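Local coordinates for protein extracellular ligand-binding receptor (Desulfohalobium retbaense DSM 5692, PDB 5ERE) that probably senses small molecules outside the cell, holding 2-oxo-4-methylpentanoic acid in a periplasmic-binding-protein domain and cytosine in a Cache-type sensor domain, at residues Ser12-Ile17 with Ala187-Thr192; Pro211-Glu216 with Ser316-Ala321. One frame throughout, in Å; residues are numbered along the deposited sequence.

Contact 1. Residues Ser12-Ile17 with Ala187-Thr192; sequences SAFEDI and AGEAAT
Phe14, part of the pocket that holds 2-oxo-4-methylpentanoic acid, meets Ala187 and Glu189 across the cleft between the two lobes of the leucine-binding-protein fold. Its CE1 lies 4.0 Å from Ala187 CB and 3.6 Å from Glu189 OE1. Ring and carboxylate planes are 57° apart, and Glu189 OE2 comes near the plane of the ring at its edge. CG of Phe14 stands anti to the carbonyl carbon (chi1 -46°), which sends the ring across to the other segment. Ile17 adds its CD1, 3.8 Å from the same Ala187 methyl. The polar part of the interface runs through two bridging waters. One donates to Ala13 O and, at 2.7 Å, to Glu189 OE1; the other donates to Asp16 OD1 and accepts from Gly188 N at 2.8 Å. Glu189 OE2 is hydrogen-bonded to Tyr160 OH and weakly to Ala187 N, which help to set the carboxylate's rotation. Within 12-17 an ST turn, Phe14 N to Ser12 OG at 2.9 Å, precedes the helix whose N-cap position Phe14 occupies. With an alanine at Phe14, the Ala187 methyl and the Glu189 carboxylate would probably lose their ring neighbour, and the pocket one of its walls. Met134 of strand 129-134 also touches both Phe14 and Glu189, and the contact joins the start of helix 15-32 to the turn leading from strand 181-185 into helix 190-199.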
loop_
_atom_site.group_PDB
_atom_site.type_symbol
_atom_site.label_atom_id
_atom_site.label_comp_id
_atom_site.label_asym_id
_atom_site.label_seq_id
_atom_site.Cartn_x
_atom_site.Cartn_y
_atom_site.Cartn_z
ATOM N N SER A 12 11.181 -5.677 29.535
ATOM C CA SER A 12 11.698 -5.831 28.192
ATOM C C SER A 12 12.222 -4.487 27.690
ATOM O O SER A 12 12.061 -3.452 28.364
ATOM C CB SER A 12 10.621 -6.377 27.244
ATOM O OG SER A 12 9.919 -5.342 26.577
ATOM N N ALA A 13 12.863 -4.519 26.517
ATOM C CA ALA A 13 13.298 -3.296 25.821
ATOM C C ALA A 13 12.111 -2.354 25.436
ATOM O O ALA A 13 12.303 -1.169 25.122
ATOM C CB ALA A 13 14.064 -3.678 24.595
ATOM N N PHE A 14 10.901 -2.901 25.424
ATOM C CA PHE A 14 9.721 -2.139 24.968
ATOM C C PHE A 14 8.830 -1.715 26.135
ATOM O O PHE A 14 7.609 -1.504 25.993
ATOM C CB PHE A 14 8.997 -2.977 23.913
ATOM C CG PHE A 14 9.960 -3.551 22.893
ATOM C CD1 PHE A 14 10.623 -2.699 22.028
ATOM C CD2 PHE A 14 10.230 -4.922 22.833
ATOM C CE1 PHE A 14 11.545 -3.196 21.092
ATOM C CE2 PHE A 14 11.168 -5.438 21.896
ATOM C CZ PHE A 14 11.810 -4.571 21.028
ATOM N N GLU A 15 9.483 -1.522 27.277
ATOM C CA GLU A 15 8.855 -1.028 28.498
ATOM C C GLU A 15 8.011 0.215 28.221
ATOM O O GLU A 15 6.870 0.288 28.677
ATOM C CB GLU A 15 9.916 -0.713 29.568
ATOM C CG GLU A 15 9.348 -0.400 30.954
ATOM C CD GLU A 15 10.427 -0.285 32.016
ATOM O OE1 GLU A 15 11.555 0.145 31.680
ATOM O OE2 GLU A 15 10.140 -0.637 33.184
ATOM N N ASP A 16 8.551 1.150 27.433
ATOM C CA ASP A 16 7.904 2.428 27.183
ATOM C C ASP A 16 6.598 2.259 26.401
ATOM O O ASP A 16 5.622 2.944 26.680
ATOM C CB ASP A 16 8.846 3.400 26.453
ATOM C CG ASP A 16 9.041 3.057 24.968
ATOM O OD1 ASP A 16 9.449 1.911 24.651
ATOM O OD2 ASP A 16 8.791 3.936 24.108
ATOM N N ILE A 17 6.589 1.344 25.447
ATOM C CA ILE A 17 5.394 1.030 24.667
ATOM C C ILE A 17 4.346 0.407 25.590
ATOM O O ILE A 17 3.163 0.791 25.579
ATOM C CB ILE A 17 5.756 0.093 23.496
ATOM C CG1 ILE A 17 6.469 0.905 22.400
ATOM C CG2 ILE A 17 4.523 -0.658 22.917
ATOM C CD1 ILE A 17 7.324 0.051 21.471
ATOM N N ALA A 187 12.040 -0.305 17.433
ATOM C CA ALA A 187 11.257 0.721 18.090
ATOM C C ALA A 187 12.230 1.794 18.606
ATOM O O ALA A 187 13.136 2.213 17.871
ATOM C CB ALA A 187 10.393 0.104 19.215
ATOM N N GLY A 188 12.069 2.248 19.843
ATOM C CA GLY A 188 12.818 3.414 20.318
ATOM C C GLY A 188 14.342 3.225 20.358
ATOM O O GLY A 188 15.075 4.212 20.329
ATOM N N GLU A 189 14.802 1.974 20.433
ATOM C CA GLU A 189 16.229 1.656 20.553
ATOM C C GLU A 189 16.984 2.108 19.289
ATOM O O GLU A 189 18.218 2.141 19.258
ATOM C CB GLU A 189 16.464 0.136 20.805
ATOM C CG GLU A 189 16.158 -0.802 19.622
ATOM C CD GLU A 189 14.677 -1.213 19.550
ATOM O OE1 GLU A 189 13.888 -0.600 20.258
ATOM O OE2 GLU A 189 14.344 -2.170 18.810
ATOM N N ALA A 190 16.233 2.442 18.248
ATOM C CA ALA A 190 16.796 2.987 17.031
ATOM C C ALA A 190 17.595 4.259 17.252
ATOM O O ALA A 190 18.444 4.551 16.447
ATOM C CB ALA A 190 15.705 3.251 16.009
ATOM N N ALA A 191 17.327 5.022 18.304
ATOM C CA ALA A 191 18.115 6.232 18.557
ATOM C C ALA A 191 19.577 5.891 18.925
ATOM O O ALA A 191 20.496 6.635 18.605
ATOM C CB ALA A 191 17.487 7.063 19.650
ATOM N N THR A 192 19.771 4.762 19.590
ATOM C CA THR A 192 21.105 4.272 19.917
ATOM C C THR A 192 21.776 3.631 18.705
ATOM O O THR A 192 22.972 3.865 18.427
ATOM C CB THR A 192 21.041 3.263 21.072
ATOM O OG1 THR A 192 20.634 3.956 22.254
ATOM C CG2 THR A 192 22.408 2.581 21.328
HETATM O O HOH W 1 12.957 0.136 22.719
HETATM O O HOH W 2 10.853 1.877 22.318
#

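Contact 2. Residues Pro211-Glu216 with Ser316-Ala321; sequences PIQRAE and SGFRVA
With CG anti to the backbone N (chi1 -172°) and the chain extended through chi2, Gln213 lays its CG over Phe318, whose CG stands anti to its own carbonyl carbon and directs the ring at the 211-216 loop. The two meet in a CH-pi contact: Gln213 CG sits 3.4 Å from the centroid of the Phe318 ring, only 5° off the ring normal, so the methylene is centred over the face. Beyond it the amide plane is inclined by 23° to the ring, with Gln213 OE1 passing 3.9 Å from Phe318 CB. That oxygen is hydrogen-bonded to Lys311 NZ and Tyr229 OH, which hold the amide end while the aliphatic part covers the phenyl group. The ring edge meets the backbone: Arg214 O lies near the ring plane, 3.3 Å from Phe318 CZ. Gln213 is the centre of an inverse gamma turn, closed by Arg214 N to Ile212 O at 2.8 Å; the turn presents the side chain of Gln213 and the carbonyl of Arg214 to the same ring. On the strand, Arg319 turns away, and its NH2 bonds to Phe318 O at 3.1 Å from above the carbonyl plane. Phe318 also packs on Tyr229 of strand 228-232 and Val313 of strand 304-314; the contact thus links the loop between strand 205-208 and helix 215-219 to strand 317-320, paired antiparallel with 304-314.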
loop_
_atom_site.group_PDB
_atom_site.type_symbol
_atom_site.label_atom_id
_atom_site.label_comp_id
_atom_site.label_asym_id
_atom_site.label_seq_id
_atom_site.Cartn_x
_atom_site.Cartn_y
_atom_site.Cartn_z
ATOM N N PRO A 211 6.804 1.105 14.500
ATOM C CA PRO A 211 7.299 1.187 15.883
ATOM C C PRO A 211 8.341 2.269 16.170
ATOM O O PRO A 211 8.548 2.613 17.336
ATOM C CB PRO A 211 7.942 -0.190 16.093
ATOM C CG PRO A 211 7.253 -1.059 15.120
ATOM C CD PRO A 211 7.104 -0.213 13.920
ATOM N N ILE A 212 8.989 2.797 15.140
ATOM C CA ILE A 212 10.148 3.673 15.363
ATOM C C ILE A 212 9.763 5.103 15.808
ATOM O O ILE A 212 10.607 5.861 16.287
ATOM C CB ILE A 212 11.023 3.711 14.083
ATOM C CG1 ILE A 212 12.490 4.044 14.412
ATOM C CG2 ILE A 212 10.485 4.697 13.087
ATOM C CD1 ILE A 212 13.428 3.721 13.260
ATOM N N GLN A 213 8.486 5.463 15.723
ATOM C CA GLN A 213 8.091 6.843 16.067
ATOM C C GLN A 213 7.935 7.008 17.580
ATOM O O GLN A 213 6.829 7.067 18.097
ATOM C CB GLN A 213 6.781 7.264 15.371
ATOM C CG GLN A 213 6.479 8.765 15.582
ATOM C CD GLN A 213 5.199 9.234 14.917
ATOM O OE1 GLN A 213 5.147 9.404 13.700
ATOM N NE2 GLN A 213 4.146 9.434 15.712
ATOM N N ARG A 214 9.064 7.082 18.276
ATOM C CA ARG A 214 9.098 7.218 19.727
ATOM C C ARG A 214 9.908 8.470 20.090
ATOM O O ARG A 214 10.787 8.891 19.324
ATOM C CB ARG A 214 9.700 5.965 20.380
ATOM C CG ARG A 214 9.215 4.619 19.850
ATOM C CD ARG A 214 7.705 4.398 20.139
ATOM N NE ARG A 214 7.366 4.635 21.541
ATOM C CZ ARG A 214 6.120 4.723 22.013
ATOM N NH1 ARG A 214 5.078 4.591 21.195
ATOM N NH2 ARG A 214 5.918 4.939 23.307
ATOM N N ALA A 215 9.632 9.048 21.255
ATOM C CA ALA A 215 10.220 10.321 21.639
ATOM C C ALA A 215 11.751 10.237 21.684
ATOM O O ALA A 215 12.446 11.169 21.322
ATOM C CB ALA A 215 9.673 10.754 22.982
ATOM N N GLU A 216 12.256 9.094 22.116
ATOM C CA GLU A 216 13.693 8.836 22.174
ATOM C C GLU A 216 14.351 9.102 20.811
ATOM O O GLU A 216 15.414 9.725 20.704
ATOM C CB GLU A 216 13.883 7.389 22.635
ATOM C CG GLU A 216 15.275 6.830 22.647
ATOM C CD GLU A 216 15.296 5.406 23.204
ATOM O OE1 GLU A 216 14.198 4.855 23.478
ATOM O OE2 GLU A 216 16.402 4.839 23.374
ATOM N N SER A 316 12.646 19.670 14.214
ATOM C CA SER A 316 11.469 20.193 14.904
ATOM C C SER A 316 10.330 19.173 15.167
ATOM O O SER A 316 9.311 19.540 15.767
ATOM C CB SER A 316 10.911 21.366 14.106
ATOM O OG SER A 316 10.902 21.082 12.722
ATOM N N GLY A 317 10.496 17.921 14.726
ATOM C CA GLY A 317 9.518 16.872 15.002
ATOM C C GLY A 317 9.332 15.786 13.933
ATOM O O GLY A 317 9.983 15.775 12.877
ATOM N N PHE A 318 8.443 14.847 14.237
ATOM C CA PHE A 318 7.991 13.846 13.271
ATOM C C PHE A 318 7.056 14.506 12.280
ATOM O O PHE A 318 6.071 15.116 12.678
ATOM C CB PHE A 318 7.268 12.697 13.965
ATOM C CG PHE A 318 8.112 11.944 14.921
ATOM C CD1 PHE A 318 9.150 11.146 14.469
ATOM C CD2 PHE A 318 7.864 12.019 16.263
ATOM C CE1 PHE A 318 9.890 10.418 15.340
ATOM C CE2 PHE A 318 8.624 11.304 17.150
ATOM C CZ PHE A 318 9.642 10.499 16.684
ATOM N N ARG A 319 7.353 14.360 10.991
ATOM C CA ARG A 319 6.591 15.037 9.938
ATOM C C ARG A 319 6.110 14.095 8.850
ATOM O O ARG A 319 6.735 13.068 8.576
ATOM C CB ARG A 319 7.446 16.123 9.278
ATOM C CG ARG A 319 7.843 17.254 10.189
ATOM C CD ARG A 319 6.694 18.201 10.426
ATOM N NE ARG A 319 7.084 19.278 11.328
ATOM C CZ ARG A 319 6.960 19.243 12.654
ATOM N NH1 ARG A 319 7.361 20.281 13.379
ATOM N NH2 ARG A 319 6.442 18.178 13.263
ATOM N N VAL A 320 5.039 14.490 8.179
ATOM C CA VAL A 320 4.628 13.804 6.965
ATOM C C VAL A 320 5.667 14.073 5.886
ATOM O O VAL A 320 6.093 15.216 5.690
ATOM C CB VAL A 320 3.242 14.260 6.490
ATOM C CG1 VAL A 320 2.886 13.641 5.138
ATOM C CG2 VAL A 320 2.191 13.902 7.510
ATOM N N ALA A 321 6.104 13.029 5.202
ATOM C CA ALA A 321 7.146 13.208 4.196
ATOM C C ALA A 321 6.529 13.839 2.963
ATOM O O ALA A 321 5.735 13.214 2.270
ATOM C CB ALA A 321 7.810 11.888 3.845
#

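Contact 1 is buried and borders the ligand pocket, bridging the cleft between lobes; contact 2 is only partly buried and joins a loop to a strand at the margin of the mixed sheet. Both centre on one phenylalanine, but the first ring meets a methyl group and a carboxylate amid bridging waters, whereas the second takes a methylene over its face and a carbonyl oxygen at its edge. Their centres are 14 Å apart, and they touch directly: Asp16 OD2 forms a salt bridge with Arg214 NE at 3.0 Å, while Ala190 CB packs on Ile212 CD1. Segment 211-216 therefore meets both segments of contact 1 as well as strand 317-320.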